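PDB 6FIG: receptor-like protein kinase ANXUR1 from Arabidopsis thaliana, which probably acts as a membrane receptor-like serine/threonine kinase in plant reproduction, with an extracellular region built from malectin-like folds. Local coordinates for residues Q176-K181 with N277-L282; I345-T350 with N365-F370. One frame throughout, in Å; residues are numbered along the deposited sequence. Where two conformers were deposited one is given.

Interaction 1 (Q176-K181 with N277-L282). With NAG (2-acetamido-2-deoxy-beta-D-glucopyranose), chain E.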
ATOM      1  N   GLN A 176     -13.231  -2.857  35.853  1.00 44.55           N
ATOM      2  CA  GLN A 176     -14.418  -2.575  35.050  1.00 43.06           C
ATOM      3  C   GLN A 176     -13.879  -2.163  33.689  1.00 38.75           C
ATOM      4  O   GLN A 176     -12.974  -1.333  33.625  1.00 35.05           O
ATOM      5  CB  GLN A 176     -15.258  -1.429  35.626  1.00 45.17           C
ATOM      6  CG  GLN A 176     -16.025  -1.776  36.904  1.00 49.28           C
ATOM      7  CD  GLN A 176     -17.232  -0.873  37.168  1.00 51.48           C
ATOM      8  OE1 GLN A 176     -17.596  -0.028  36.345  1.00 53.88           O
ATOM      9  NE2 GLN A 176     -17.859  -1.056  38.315  1.00 54.79           N
ATOM     10  N   THR A 177     -14.412  -2.758  32.624  1.00 36.85           N
ATOM     11  CA  THR A 177     -13.967  -2.423  31.266  1.00 34.96           C
ATOM     12  C   THR A 177     -15.114  -2.071  30.361  1.00 33.50           C
ATOM     13  O   THR A 177     -16.281  -2.394  30.623  1.00 33.75           O
ATOM     14  CB  THR A 177     -13.183  -3.564  30.598  1.00 35.03           C
ATOM     15  OG1 THR A 177     -14.017  -4.717  30.474  1.00 36.18           O
ATOM     16  CG2 THR A 177     -11.935  -3.890  31.404  1.00 35.54           C
ATOM     17  N   MET A 178     -14.733  -1.375  29.301  1.00 31.51           N
ATOM     18  CA  MET A 178     -15.623  -1.044  28.185  0.61 31.44           C
ATOM     19  C   MET A 178     -15.144  -1.886  27.019  1.00 30.14           C
ATOM     20  O   MET A 178     -13.954  -1.939  26.748  1.00 29.07           O
ATOM     21  CB  MET A 178     -15.510   0.427  27.752  0.61 31.16           C
ATOM     22  CG  MET A 178     -16.181   1.466  28.633  0.61 33.21           C
ATOM     23  SD  MET A 178     -17.933   1.246  28.963  0.61 36.13           S
ATOM     24  CE  MET A 178     -18.690   1.645  27.389  0.61 35.37           C
ATOM     25  N   ASP A 179     -16.071  -2.542  26.329  1.00 30.59           N
ATOM     26  CA  ASP A 179     -15.724  -3.367  25.153  1.00 30.30           C
ATOM     27  C   ASP A 179     -15.829  -2.593  23.850  1.00 28.54           C
ATOM     28  O   ASP A 179     -16.917  -2.188  23.479  1.00 30.65           O
ATOM     29  CB  ASP A 179     -16.612  -4.596  25.098  1.00 32.03           C
ATOM     30  CG  ASP A 179     -16.104  -5.643  24.132  1.00 32.51           C
ATOM     31  OD1 ASP A 179     -15.032  -5.437  23.516  1.00 31.73           O
ATOM     32  OD2 ASP A 179     -16.771  -6.685  24.022  1.00 35.13           O
ATOM     33  N   ALA A 180     -14.704  -2.403  23.150  1.00 26.23           N
ATOM     34  CA  ALA A 180     -14.694  -1.681  21.868  1.00 25.23           C
ATOM     35  C   ALA A 180     -14.567  -2.616  20.671  1.00 24.69           C
ATOM     36  O   ALA A 180     -14.616  -2.130  19.528  1.00 24.10           O
ATOM     37  CB  ALA A 180     -13.579  -0.662  21.839  1.00 25.40           C
ATOM     38  N   LYS A 181     -14.470  -3.931  20.904  1.00 25.58           N
ATOM     39  CA  LYS A 181     -14.269  -4.874  19.801  1.00 26.52           C
ATOM     40  C   LYS A 181     -15.304  -4.736  18.680  1.00 27.26           C
ATOM     41  O   LYS A 181     -14.958  -4.854  17.506  1.00 26.78           O
ATOM     42  CB  LYS A 181     -14.230  -6.315  20.313  1.00 28.29           C
ATOM     43  CG  LYS A 181     -14.108  -7.391  19.253  1.00 29.99           C
ATOM     44  CD  LYS A 181     -12.795  -7.282  18.500  1.00 30.52           C
ATOM     45  CE  LYS A 181     -12.666  -8.354  17.430  1.00 32.28           C
ATOM     46  NZ  LYS A 181     -12.783  -9.728  17.959  1.00 35.96           N
ATOM     47  N   ASN A 277     -21.462  13.527  26.344  1.00 29.73           N
ATOM     48  CA  ASN A 277     -22.439  12.421  26.302  1.00 30.38           C
ATOM     49  C   ASN A 277     -21.966  11.229  25.481  1.00 28.37           C
ATOM     50  O   ASN A 277     -22.782  10.499  24.904  1.00 28.40           O
ATOM     51  CB  ASN A 277     -23.823  12.844  25.768  1.00 31.64           C
ATOM     52  CG  ASN A 277     -24.522  13.852  26.625  1.00 34.69           C
ATOM     53  OD1 ASN A 277     -23.928  14.536  27.458  1.00 35.71           O
ATOM     54  ND2 ASN A 277     -25.831  13.933  26.430  1.00 35.47           N
ATOM     55  N   PHE A 278     -20.662  11.052  25.407  1.00 26.72           N
ATOM     56  CA  PHE A 278     -20.060   9.852  24.833  1.00 25.41           C
ATOM     57  C   PHE A 278     -18.989   9.329  25.787  1.00 25.52           C
ATOM     58  O   PHE A 278     -18.385  10.099  26.568  1.00 25.44           O
ATOM     59  CB  PHE A 278     -19.384  10.133  23.492  1.00 24.59           C
ATOM     60  CG  PHE A 278     -20.313  10.583  22.408  1.00 24.95           C
ATOM     61  CD1 PHE A 278     -21.021   9.645  21.660  1.00 24.81           C
ATOM     62  CD2 PHE A 278     -20.480  11.936  22.127  1.00 25.17           C
ATOM     63  CE1 PHE A 278     -21.871  10.050  20.642  1.00 25.31           C
ATOM     64  CE2 PHE A 278     -21.342  12.346  21.113  1.00 26.32           C
ATOM     65  CZ  PHE A 278     -22.024  11.397  20.359  1.00 25.87           C
ATOM     66  N   THR A 279     -18.757   8.025  25.709  1.00 24.82           N
ATOM     67  CA  THR A 279     -17.576   7.407  26.269  1.00 23.98           C
ATOM     68  C   THR A 279     -16.448   7.489  25.257  1.00 22.72           C
ATOM     69  O   THR A 279     -16.637   7.196  24.061  1.00 21.56           O
ATOM     70  CB  THR A 279     -17.848   5.940  26.631  1.00 25.04           C
ATOM     71  OG1 THR A 279     -18.887   5.870  27.608  1.00 27.43           O
ATOM     72  CG2 THR A 279     -16.601   5.265  27.181  1.00 24.28           C
ATOM     73  N   TYR A 280     -15.289   7.919  25.720  1.00 22.07           N
ATOM     74  CA  TYR A 280     -14.070   8.005  24.926  1.00 20.88           C
ATOM     75  C   TYR A 280     -13.029   6.989  25.397  1.00 21.25           C
ATOM     76  O   TYR A 280     -12.948   6.667  26.590  1.00 21.88           O
ATOM     77  CB  TYR A 280     -13.449   9.403  25.004  1.00 20.78           C
ATOM     78  CG  TYR A 280     -14.338  10.431  24.361  1.00 21.37           C
ATOM     79  CD1 TYR A 280     -14.134  10.797  23.033  1.00 20.70           C
ATOM     80  CD2 TYR A 280     -15.386  10.998  25.054  1.00 22.71           C
ATOM     81  CE1 TYR A 280     -14.965  11.716  22.414  1.00 21.47           C
ATOM     82  CE2 TYR A 280     -16.241  11.914  24.433  1.00 22.93           C
ATOM     83  CZ  TYR A 280     -16.025  12.253  23.100  1.00 22.40           C
ATOM     84  OH  TYR A 280     -16.847  13.161  22.455  1.00 22.81           O
ATOM     85  N   ILE A 281     -12.244   6.497  24.449  1.00 20.15           N
ATOM     86  CA  ILE A 281     -11.105   5.640  24.741  1.00 21.14           C
ATOM     87  C   ILE A 281      -9.873   6.472  24.487  1.00 20.35           C
ATOM     88  O   ILE A 281      -9.713   7.047  23.411  1.00 20.52           O
ATOM     89  CB  ILE A 281     -11.101   4.367  23.877  1.00 22.14           C
ATOM     90  CG1 ILE A 281     -12.269   3.487  24.278  1.00 24.22           C
ATOM     91  CG2 ILE A 281      -9.780   3.589  24.046  1.00 22.66           C
ATOM     92  CD1 ILE A 281     -12.501   2.339  23.332  1.00 25.53           C
ATOM     93  N   LEU A 282      -8.974   6.526  25.473  1.00 20.10           N
ATOM     94  CA  LEU A 282      -7.647   7.090  25.281  1.00 20.04           C
ATOM     95  C   LEU A 282      -6.687   5.923  25.192  1.00 19.77           C
ATOM     96  O   LEU A 282      -6.613   5.094  26.105  1.00 20.18           O
ATOM     97  CB  LEU A 282      -7.223   7.990  26.438  1.00 21.00           C
ATOM     98  CG  LEU A 282      -7.892   9.351  26.541  1.00 23.34           C
ATOM     99  CD1 LEU A 282      -9.337   9.216  27.020  1.00 26.08           C
ATOM    100  CD2 LEU A 282      -7.090  10.233  27.480  1.00 24.23           C
TER
HETATM  101  C1  NAG E   1     -26.712  14.830  27.126  1.00 38.90           C
HETATM  102  C2  NAG E   1     -27.838  15.246  26.175  1.00 40.86           C
HETATM  103  C3  NAG E   1     -28.809  16.179  26.877  1.00 43.27           C
HETATM  104  C4  NAG E   1     -29.286  15.514  28.165  1.00 45.06           C
HETATM  105  C5  NAG E   1     -28.112  15.015  29.025  1.00 43.03           C
HETATM  106  C6  NAG E   1     -28.614  14.213  30.212  1.00 44.56           C
HETATM  107  C7  NAG E   1     -27.187  15.400  23.803  1.00 43.33           C
HETATM  108  C8  NAG E   1     -26.567  16.325  22.785  1.00 42.60           C
HETATM  109  N2  NAG E   1     -27.285  15.930  25.030  1.00 41.44           N
HETATM  110  O3  NAG E   1     -29.933  16.492  26.048  1.00 43.77           O
HETATM  111  O4  NAG E   1     -30.168  16.351  28.930  1.00 49.48           O
HETATM  112  O5  NAG E   1     -27.281  14.167  28.248  1.00 39.77           O
HETATM  113  O6  NAG E   1     -27.529  13.871  31.099  1.00 44.27           O
HETATM  114  O7  NAG E   1     -27.574  14.265  23.503  1.00 44.57           O
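Met178 and Thr279 reach across to each other tip to tip, methylene and methyl rather than polar atoms doing the touching: Met178 CG lies 4.1 Å from Thr279 CG2. Thr279 has OG1 beside its own backbone N (chi1 -61°), which leaves the methyl to face the methionine. The methionine chain bends at chi2 and at chi3, curling its S-methyl end back so that CE also comes within 4.2 Å of Thr279 CG2. Met178 was modelled in two conformers, so the fit of this flexible end is tentative. Two residues further along each segment the spacing tightens. The short side chain of Ala180 meets the far end of Ile281, CB to CD1 at 3.5 Å; CD1, at the end of the isoleucine, bridges backbones whose CA atoms, in Ala180 and Ile281, are still 8.6 Å apart. No hydrogen bond crosses the contact. Alternation along each strand sorts the rest: Asp179 turns away, and its OD1 accepts from Lys181 N at 3.1 Å, from above the carboxylate plane, forming an Asx turn that spans Ala180. On the other face of 278-282, Phe278 makes a cation-pi contact with Lys371. Asn277 ND2 is bonded covalently to C1 of an N-acetylglucosamine, so Thr279 is also the threonine of an Asn-Phe-Thr N-glycosylation sequon. Leu170 and Ala333 line the methionine, while Ala168 and Met372 flank Ile281. Strand 177-179 pairs with 167-170, 167-170 with 327-336, and 327-336 with 278-287. Met178, with Ala180 just after the strand, is thus laid over the face of 278-287 that carries Thr279 and Ile281: side-chain packing between strands not paired with each other, within the malectin-like region.

Interaction 2 (I345-T350 with N365-F370). With CA (calcium ion), chain H; NAG (2-acetamido-2-deoxy-beta-D-glucopyranose), chain D.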
ATOM      1  N   ILE A 345     -11.424  16.648  27.622  1.00 31.26           N
ATOM      2  CA  ILE A 345     -10.687  15.551  28.221  1.00 30.09           C
ATOM      3  C   ILE A 345      -9.313  16.118  28.570  1.00 28.80           C
ATOM      4  O   ILE A 345      -8.680  16.784  27.744  1.00 27.55           O
ATOM      5  CB  ILE A 345     -10.563  14.350  27.281  1.00 29.31           C
ATOM      6  CG1 ILE A 345     -11.911  13.611  27.221  1.00 30.17           C
ATOM      7  CG2 ILE A 345      -9.446  13.387  27.726  1.00 28.55           C
ATOM      8  CD1 ILE A 345     -11.988  12.605  26.107  1.00 29.44           C
ATOM      9  N   THR A 346      -8.883  15.883  29.813  1.00 28.55           N
ATOM     10  CA  THR A 346      -7.529  16.228  30.229  0.58 28.58           C
ATOM     11  C   THR A 346      -6.769  14.953  30.523  1.00 27.06           C
ATOM     12  O   THR A 346      -7.312  14.005  31.103  1.00 28.37           O
ATOM     13  CB  THR A 346      -7.491  17.127  31.476  0.58 30.82           C
ATOM     14  OG1 THR A 346      -8.157  16.488  32.575  0.58 31.63           O
ATOM     15  CG2 THR A 346      -8.129  18.472  31.181  0.58 32.26           C
ATOM     16  N   LEU A 347      -5.514  14.907  30.096  1.00 24.67           N
ATOM     17  CA  LEU A 347      -4.641  13.781  30.419  1.00 23.85           C
ATOM     18  C   LEU A 347      -3.487  14.372  31.206  1.00 24.57           C
ATOM     19  O   LEU A 347      -2.910  15.362  30.761  1.00 24.41           O
ATOM     20  CB  LEU A 347      -4.141  13.115  29.160  1.00 22.90           C
ATOM     21  CG  LEU A 347      -3.085  12.039  29.351  1.00 22.57           C
ATOM     22  CD1 LEU A 347      -3.639  10.849  30.105  1.00 23.46           C
ATOM     23  CD2 LEU A 347      -2.542  11.595  28.006  1.00 21.96           C
ATOM     24  N   GLN A 348      -3.171  13.802  32.374  1.00 24.17           N
ATOM     25  CA  GLN A 348      -2.084  14.358  33.204  1.00 25.35           C
ATOM     26  C   GLN A 348      -1.182  13.254  33.674  1.00 24.76           C
ATOM     27  O   GLN A 348      -1.653  12.170  33.951  1.00 24.70           O
ATOM     28  CB  GLN A 348      -2.635  15.105  34.401  1.00 26.98           C
ATOM     29  CG  GLN A 348      -3.449  16.321  34.014  1.00 28.55           C
ATOM     30  CD  GLN A 348      -4.086  16.963  35.200  1.00 30.85           C
ATOM     31  OE1 GLN A 348      -4.966  16.371  35.837  1.00 31.91           O
ATOM     32  NE2 GLN A 348      -3.629  18.168  35.547  1.00 33.58           N
ATOM     33  N   MET A 349       0.118  13.524  33.713  1.00 25.10           N
ATOM     34  CA  MET A 349       1.052  12.600  34.347  1.00 25.30           C
ATOM     35  C   MET A 349       2.080  13.328  35.202  1.00 25.44           C
ATOM     36  O   MET A 349       2.443  14.468  34.939  1.00 25.11           O
ATOM     37  CB  MET A 349       1.702  11.637  33.346  1.00 26.76           C
ATOM     38  CG  MET A 349       2.406  12.245  32.161  1.00 28.10           C
ATOM     39  SD  MET A 349       2.994  10.947  31.031  1.00 29.58           S
ATOM     40  CE  MET A 349       1.545  10.051  30.622  1.00 28.79           C
ATOM     41  N   THR A 350       2.535  12.626  36.241  1.00 24.71           N
ATOM     42  CA  THR A 350       3.449  13.192  37.230  1.00 25.80           C
ATOM     43  C   THR A 350       4.172  11.998  37.841  1.00 24.91           C
ATOM     44  O   THR A 350       3.637  10.893  37.816  1.00 24.23           O
ATOM     45  CB  THR A 350       2.683  14.031  38.291  1.00 27.14           C
ATOM     46  OG1 THR A 350       3.591  14.770  39.132  1.00 29.32           O
ATOM     47  CG2 THR A 350       1.800  13.156  39.176  1.00 27.38           C
ATOM     48  N   ASN A 365       4.718   8.297  24.475  1.00 19.60           N
ATOM     49  CA  ASN A 365       5.232   8.280  23.082  1.00 19.73           C
ATOM     50  C   ASN A 365       4.181   8.597  22.018  1.00 19.99           C
ATOM     51  O   ASN A 365       4.515   9.105  20.957  1.00 20.02           O
ATOM     52  CB  ASN A 365       5.864   6.936  22.753  1.00 19.90           C
ATOM     53  CG  ASN A 365       6.999   6.552  23.706  1.00 20.35           C
ATOM     54  OD1 ASN A 365       6.752   6.365  24.908  1.00 20.89           O
ATOM     55  ND2 ASN A 365       8.232   6.376  23.178  1.00 21.13           N
ATOM     56  N   GLY A 366       2.925   8.306  22.305  1.00 19.99           N
ATOM     57  CA  GLY A 366       1.848   8.531  21.345  1.00 19.59           C
ATOM     58  C   GLY A 366       0.525   8.570  22.062  1.00 19.60           C
ATOM     59  O   GLY A 366       0.397   8.069  23.195  1.00 18.93           O
ATOM     60  N   LEU A 367      -0.489   9.121  21.390  1.00 18.91           N
ATOM     61  CA  LEU A 367      -1.808   9.220  21.987  1.00 19.80           C
ATOM     62  C   LEU A 367      -2.886   9.232  20.931  1.00 19.92           C
ATOM     63  O   LEU A 367      -2.830  10.049  20.031  1.00 20.65           O
ATOM     64  CB  LEU A 367      -1.929  10.495  22.822  1.00 20.62           C
ATOM     65  CG  LEU A 367      -3.250  10.758  23.550  1.00 22.19           C
ATOM     66  CD1 LEU A 367      -3.635   9.656  24.544  1.00 22.51           C
ATOM     67  CD2 LEU A 367      -3.159  12.097  24.250  1.00 24.18           C
ATOM     68  N   GLU A 368      -3.883   8.380  21.104  1.00 19.20           N
ATOM     69  CA  GLU A 368      -5.080   8.436  20.264  1.00 19.53           C
ATOM     70  C   GLU A 368      -6.287   8.551  21.157  1.00 19.93           C
ATOM     71  O   GLU A 368      -6.336   7.959  22.242  1.00 19.93           O
ATOM     72  CB  GLU A 368      -5.183   7.202  19.409  1.00 19.93           C
ATOM     73  CG  GLU A 368      -4.043   7.062  18.424  1.00 20.37           C
ATOM     74  CD  GLU A 368      -4.063   5.725  17.743  1.00 20.23           C
ATOM     75  OE1 GLU A 368      -3.667   4.720  18.366  1.00 20.27           O
ATOM     76  OE2 GLU A 368      -4.561   5.621  16.574  1.00 21.19           O
ATOM     77  N   ILE A 369      -7.278   9.314  20.701  1.00 19.00           N
ATOM     78  CA  ILE A 369      -8.533   9.474  21.417  1.00 20.05           C
ATOM     79  C   ILE A 369      -9.657   9.086  20.466  1.00 19.27           C
ATOM     80  O   ILE A 369      -9.737   9.653  19.373  1.00 19.71           O
ATOM     81  CB  ILE A 369      -8.723  10.893  21.943  1.00 20.73           C
ATOM     82  CG1 ILE A 369      -7.550  11.239  22.885  1.00 21.88           C
ATOM     83  CG2 ILE A 369     -10.075  11.010  22.635  1.00 21.63           C
ATOM     84  CD1 ILE A 369      -7.586  12.614  23.459  1.00 23.49           C
ATOM     85  N   PHE A 370     -10.469   8.118  20.878  1.00 18.60           N
ATOM     86  CA  PHE A 370     -11.622   7.645  20.082  1.00 18.95           C
ATOM     87  C   PHE A 370     -12.941   7.862  20.813  1.00 20.29           C
ATOM     88  O   PHE A 370     -13.043   7.618  22.010  1.00 20.09           O
ATOM     89  CB  PHE A 370     -11.484   6.158  19.830  1.00 19.74           C
ATOM     90  CG  PHE A 370     -10.222   5.789  19.124  1.00 19.78           C
ATOM     91  CD1 PHE A 370     -10.105   5.939  17.742  1.00 20.19           C
ATOM     92  CD2 PHE A 370      -9.143   5.293  19.834  1.00 20.02           C
ATOM     93  CE1 PHE A 370      -8.914   5.614  17.105  1.00 20.68           C
ATOM     94  CE2 PHE A 370      -7.966   4.967  19.185  1.00 20.23           C
ATOM     95  CZ  PHE A 370      -7.858   5.132  17.836  1.00 20.57           C
TER
HETATM   96 CA    CA H 501       6.460   9.811  19.851  1.00 30.68          CA
HETATM   97  C1  NAG D   1      -1.699  16.389  39.041  1.00 42.16           C
HETATM   98  C2  NAG D   1      -1.582  17.029  40.409  1.00 45.73           C
HETATM   99  C3  NAG D   1      -2.558  16.399  41.397  1.00 46.80           C
HETATM  100  C4  NAG D   1      -3.955  16.268  40.817  1.00 47.31           C
HETATM  101  C5  NAG D   1      -3.879  15.532  39.486  1.00 43.75           C
HETATM  102  C6  NAG D   1      -5.217  15.248  38.812  1.00 42.71           C
HETATM  103  C7  NAG D   1       0.695  17.803  40.943  1.00 48.56           C
HETATM  104  C8  NAG D   1       2.064  17.354  41.389  1.00 48.06           C
HETATM  105  N2  NAG D   1      -0.201  16.819  40.832  1.00 46.38           N
HETATM  106  O3  NAG D   1      -2.608  17.208  42.572  1.00 49.15           O
HETATM  107  O4  NAG D   1      -4.770  15.500  41.707  1.00 51.35           O
HETATM  108  O5  NAG D   1      -3.070  16.337  38.639  1.00 41.92           O
HETATM  109  O6  NAG D   1      -5.818  16.455  38.332  1.00 43.28           O
HETATM  110  O7  NAG D   1       0.440  18.981  40.710  1.00 49.66           O
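Leu347 and Leu367 meet tip to tip at the tight part of the contact, with Leu347 CD2 set 3.8 Å from Leu367 CD2 and 4.1 Å from Leu367 CD1. In both leucines CG stands opposite the backbone N (chi1 173° and -179°), which points the two isobutyl groups at each other between the strands. Beside them Ile345 and Ile369 fit more loosely, CD1 of Ile345 lying 4.3 Å from CG2 of Ile369. All four side chains are buried, and Phe272 and Trp270 help to enclose them. With the CA atoms of Leu347 and Leu367 10.0 Å apart and no hydrogen bond between the segments, this is face-to-face packing of two sheet layers, the beta-sandwich core of a malectin-like fold. The side of 345-350 turned from the contact is looser and partly exposed: Gln348 brings OE1 within 2.6 Å of O6 of an N-acetylglucosamine, close enough for a hydrogen bond, though that proton may go to another acceptor. Asn305 OD1 binds the sugar as well. Behind the other strand, buried Glu368 makes a salt bridge to Arg190 and a hydrogen bond with His285. Asn365 and Gly366 form a classic beta bulge opposite His285, and Asn365 O lies 2.4 Å from a calcium ion also bound by Asn192 OD1 and the carbonyl oxygens of Val193, Ile249 and Thr252.

In the fold
From the N terminus, the chain first reaches 176-181 and returns to it with 277-282, so interaction 1 closes a long loop with 95 residues between its segments. Only then does interaction 2 open, closing a short excursion of 14 residues between 345-350 and 365-370. The two are in series, neither nested nor crossed. In space they adjoin, because strands 278-287 and 363-372 are antiparallel neighbours: Ile281 N lies 2.8 Å from Phe370 O, a probable hydrogen bond, and Tyr280 packs on Ile345. Interaction 1 brings strand 177-179 and Ala180 against one face of this strand pair, and interaction 2 joins the other face to the sheet containing 344-351.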